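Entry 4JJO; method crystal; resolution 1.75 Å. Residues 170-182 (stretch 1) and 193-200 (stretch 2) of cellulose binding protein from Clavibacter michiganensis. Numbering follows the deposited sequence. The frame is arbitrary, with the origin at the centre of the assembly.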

# COMPACT_ATOMS: atom_id res chain seq x y z
N LYS A 170 5.02 -2.81 -16.14
CA LYS A 170 3.59 -2.73 -16.36
C LYS A 170 2.83 -3.12 -15.10
O LYS A 170 3.00 -4.22 -14.58
CB LYS A 170 3.16 -3.63 -17.51
CG LYS A 170 1.67 -3.59 -17.78
CD LYS A 170 1.35 -3.84 -19.23
CE LYS A 170 1.85 -5.20 -19.68
NZ LYS A 170 1.49 -5.46 -21.10
N VAL A 171 2.00 -2.20 -14.63
CA VAL A 171 1.19 -2.43 -13.45
C VAL A 171 -0.29 -2.39 -13.81
O VAL A 171 -0.79 -1.40 -14.36
CB VAL A 171 1.48 -1.37 -12.37
CG1 VAL A 171 0.75 -1.71 -11.08
CG2 VAL A 171 2.98 -1.28 -12.11
N THR A 172 -0.98 -3.48 -13.51
CA THR A 172 -2.41 -3.61 -13.80
C THR A 172 -3.16 -3.68 -12.48
O THR A 172 -2.82 -4.48 -11.61
CB THR A 172 -2.69 -4.88 -14.61
OG1 THR A 172 -1.82 -4.94 -15.74
CG2 THR A 172 -4.14 -4.91 -15.08
N ASP A 173 -4.19 -2.85 -12.32
CA ASP A 173 -4.92 -2.82 -11.05
C ASP A 173 -6.11 -3.77 -11.07
O ASP A 173 -6.40 -4.41 -12.08
CB ASP A 173 -5.36 -1.39 -10.70
CG ASP A 173 -6.43 -0.84 -11.62
OD1 ASP A 173 -7.07 -1.62 -12.36
OD2 ASP A 173 -6.65 0.39 -11.59
N GLN A 174 -6.80 -3.86 -9.93
CA GLN A 174 -7.89 -4.81 -9.76
C GLN A 174 -9.05 -4.59 -10.73
O GLN A 174 -9.91 -5.46 -10.91
CB GLN A 174 -8.42 -4.75 -8.32
CG GLN A 174 -8.93 -3.37 -7.91
CD GLN A 174 -9.48 -3.35 -6.50
OE1 GLN A 174 -8.95 -2.66 -5.63
NE2 GLN A 174 -10.54 -4.11 -6.26
N TYR A 175 -9.08 -3.42 -11.36
CA TYR A 175 -10.16 -3.09 -12.29
C TYR A 175 -9.70 -3.21 -13.75
O TYR A 175 -10.40 -2.79 -14.66
CB TYR A 175 -10.69 -1.68 -12.00
CG TYR A 175 -11.26 -1.57 -10.61
CD1 TYR A 175 -12.43 -2.23 -10.27
CD2 TYR A 175 -10.63 -0.82 -9.62
CE1 TYR A 175 -12.97 -2.15 -9.01
CE2 TYR A 175 -11.16 -0.73 -8.35
CZ TYR A 175 -12.33 -1.39 -8.05
OH TYR A 175 -12.86 -1.31 -6.78
N GLY A 176 -8.52 -3.80 -13.94
CA GLY A 176 -8.03 -4.13 -15.27
C GLY A 176 -7.32 -2.98 -15.96
O GLY A 176 -6.90 -3.10 -17.11
N ARG A 177 -7.16 -1.87 -15.25
CA ARG A 177 -6.49 -0.70 -15.81
C ARG A 177 -4.99 -0.86 -15.68
O ARG A 177 -4.49 -1.28 -14.64
CB ARG A 177 -6.96 0.56 -15.09
CG ARG A 177 -8.47 0.75 -15.13
CD ARG A 177 -8.91 1.98 -14.36
NE ARG A 177 -8.65 1.85 -12.93
CZ ARG A 177 -9.19 2.61 -11.99
NH1 ARG A 177 -10.04 3.58 -12.32
NH2 ARG A 177 -8.89 2.40 -10.72
N ALA A 178 -4.26 -0.51 -16.74
CA ALA A 178 -2.82 -0.70 -16.77
C ALA A 178 -2.06 0.60 -17.00
O ALA A 178 -2.51 1.47 -17.75
CB ALA A 178 -2.45 -1.71 -17.85
N VAL A 179 -0.91 0.71 -16.34
CA VAL A 179 0.04 1.77 -16.64
C VAL A 179 1.37 1.13 -17.03
O VAL A 179 1.80 0.15 -16.43
CB VAL A 179 0.28 2.72 -15.46
CG1 VAL A 179 -0.98 3.51 -15.15
CG2 VAL A 179 0.76 1.96 -14.23
N VAL A 180 2.00 1.69 -18.06
CA VAL A 180 3.32 1.23 -18.48
C VAL A 180 4.34 2.31 -18.15
O VAL A 180 4.19 3.46 -18.56
CB VAL A 180 3.35 0.92 -19.99
CG1 VAL A 180 4.77 0.60 -20.44
CG2 VAL A 180 2.41 -0.24 -20.30
N LEU A 181 5.37 1.92 -17.41
CA LEU A 181 6.32 2.86 -16.85
C LEU A 181 7.72 2.63 -17.40
O LEU A 181 8.47 1.80 -16.88
CB LEU A 181 6.34 2.72 -15.32
CG LEU A 181 4.96 2.66 -14.66
CD1 LEU A 181 5.09 2.24 -13.21
CD2 LEU A 181 4.25 4.00 -14.77
N PRO A 182 8.09 3.37 -18.46
CA PRO A 182 9.40 3.21 -19.10
C PRO A 182 10.52 3.99 -18.40
O PRO A 182 10.26 4.92 -17.63
CB PRO A 182 9.17 3.81 -20.49
CG PRO A 182 8.14 4.85 -20.26
CD PRO A 182 7.23 4.31 -19.20
N ARG A 193 9.47 8.56 -8.98
CA ARG A 193 8.14 9.08 -9.30
C ARG A 193 7.93 9.12 -10.80
O ARG A 193 8.85 9.43 -11.55
CB ARG A 193 7.98 10.47 -8.68
CG ARG A 193 8.26 10.47 -7.20
CD ARG A 193 8.07 11.81 -6.54
NE ARG A 193 7.89 11.62 -5.10
CZ ARG A 193 8.88 11.51 -4.22
NH1 ARG A 193 10.15 11.58 -4.60
NH2 ARG A 193 8.59 11.33 -2.94
N THR A 194 6.71 8.80 -11.24
CA THR A 194 6.37 8.85 -12.65
C THR A 194 5.23 9.83 -12.90
O THR A 194 4.68 10.41 -11.96
CB THR A 194 5.95 7.47 -13.20
OG1 THR A 194 4.58 7.21 -12.87
CG2 THR A 194 6.84 6.37 -12.65
N ALA A 195 4.88 10.00 -14.16
CA ALA A 195 3.79 10.89 -14.55
C ALA A 195 2.47 10.14 -14.62
O ALA A 195 1.42 10.74 -14.84
CB ALA A 195 4.11 11.52 -15.89
N SER A 196 2.52 8.82 -14.43
CA SER A 196 1.37 7.97 -14.69
C SER A 196 0.35 7.93 -13.55
O SER A 196 0.71 8.01 -12.37
CB SER A 196 1.83 6.55 -15.02
OG SER A 196 2.50 6.53 -16.27
N ARG A 197 -0.91 7.80 -13.93
CA ARG A 197 -2.02 7.67 -13.00
C ARG A 197 -2.99 6.63 -13.54
O ARG A 197 -3.13 6.47 -14.75
CB ARG A 197 -2.77 9.00 -12.86
CG ARG A 197 -2.05 10.05 -12.03
CD ARG A 197 -2.87 11.33 -11.97
NE ARG A 197 -2.16 12.41 -11.29
CZ ARG A 197 -2.13 12.58 -9.97
NH1 ARG A 197 -2.78 11.75 -9.17
NH2 ARG A 197 -1.46 13.60 -9.45
N PHE A 198 -3.66 5.91 -12.64
CA PHE A 198 -4.70 4.97 -13.03
C PHE A 198 -6.02 5.68 -13.27
O PHE A 198 -6.90 5.16 -13.95
CB PHE A 198 -4.88 3.89 -11.96
CG PHE A 198 -3.78 2.87 -11.93
CD1 PHE A 198 -3.80 1.79 -12.80
CD2 PHE A 198 -2.72 3.00 -11.05
CE1 PHE A 198 -2.78 0.86 -12.78
CE2 PHE A 198 -1.71 2.06 -11.03
CZ PHE A 198 -1.74 0.99 -11.89
N TYR A 199 -6.15 6.88 -12.71
CA TYR A 199 -7.36 7.68 -12.83
C TYR A 199 -7.03 9.16 -12.60
O TYR A 199 -6.03 9.47 -11.96
CB TYR A 199 -8.41 7.21 -11.82
CG TYR A 199 -7.86 7.00 -10.43
CD1 TYR A 199 -7.89 8.03 -9.50
CD2 TYR A 199 -7.32 5.79 -10.05
CE1 TYR A 199 -7.39 7.85 -8.23
CE2 TYR A 199 -6.81 5.59 -8.78
CZ TYR A 199 -6.85 6.63 -7.88
OH TYR A 199 -6.35 6.44 -6.61
N PRO A 200 -7.86 10.07 -13.14
CA PRO A 200 -7.53 11.50 -13.10
C PRO A 200 -7.68 12.18 -11.75
O PRO A 200 -8.36 11.69 -10.85
CB PRO A 200 -8.54 12.11 -14.08
CG PRO A 200 -9.67 11.16 -14.13
CD PRO A 200 -9.08 9.79 -13.92
O HOH W 1 -9.40 5.44 -14.97
O HOH W 2 1.60 4.82 -18.02

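Phe198 dominates this contact, laying its ring across a hairpin whose strands are joined by the turn from Asp173 to Gly176. A flat aromatic suits the site because it offers two faces and an edge, and each makes contacts here. Over one face lies Asp173 CB; over the opposite face sits Val179, its CG1 4.0 Å from the centroid of the Phe198 ring and close to the ring normal, a CH-pi contact. Near the ring plane are two carbonyls, with Arg177 O 3.3 Å and Val171 O 3.4 Å from Phe198 CE1, where the slightly positive ring edge meets oxygen favourably.

Val179, buried and pointing toward stretch 2, also places CG2 3.6 Å from Phe198 CZ; its compact, branched side chain fills the space with both methyls.

Arg177 has a long, charged side chain that can pair with Asp173 while its guanidinium reaches stretch 2, with NH2 3.8 Å from Tyr199 CD2. Its NE forms a salt bridge with Asp173 OD2 (2.8 Å), and Phe198 O lies over one face of the guanidinium. Asp173 OD1 meanwhile accepts from the backbone N of Tyr175 and Arg177, both at 2.9 Å, bracing the turn.

No direct hydrogen bond crosses between the stretches; packing and water-mediated contacts join them. Water 2 donates to Val180 O (3.0 Å) and lies 2.6 Å from Ser196 OG in a hydrogen bond, a bridge suited to a small hydroxyl side chain.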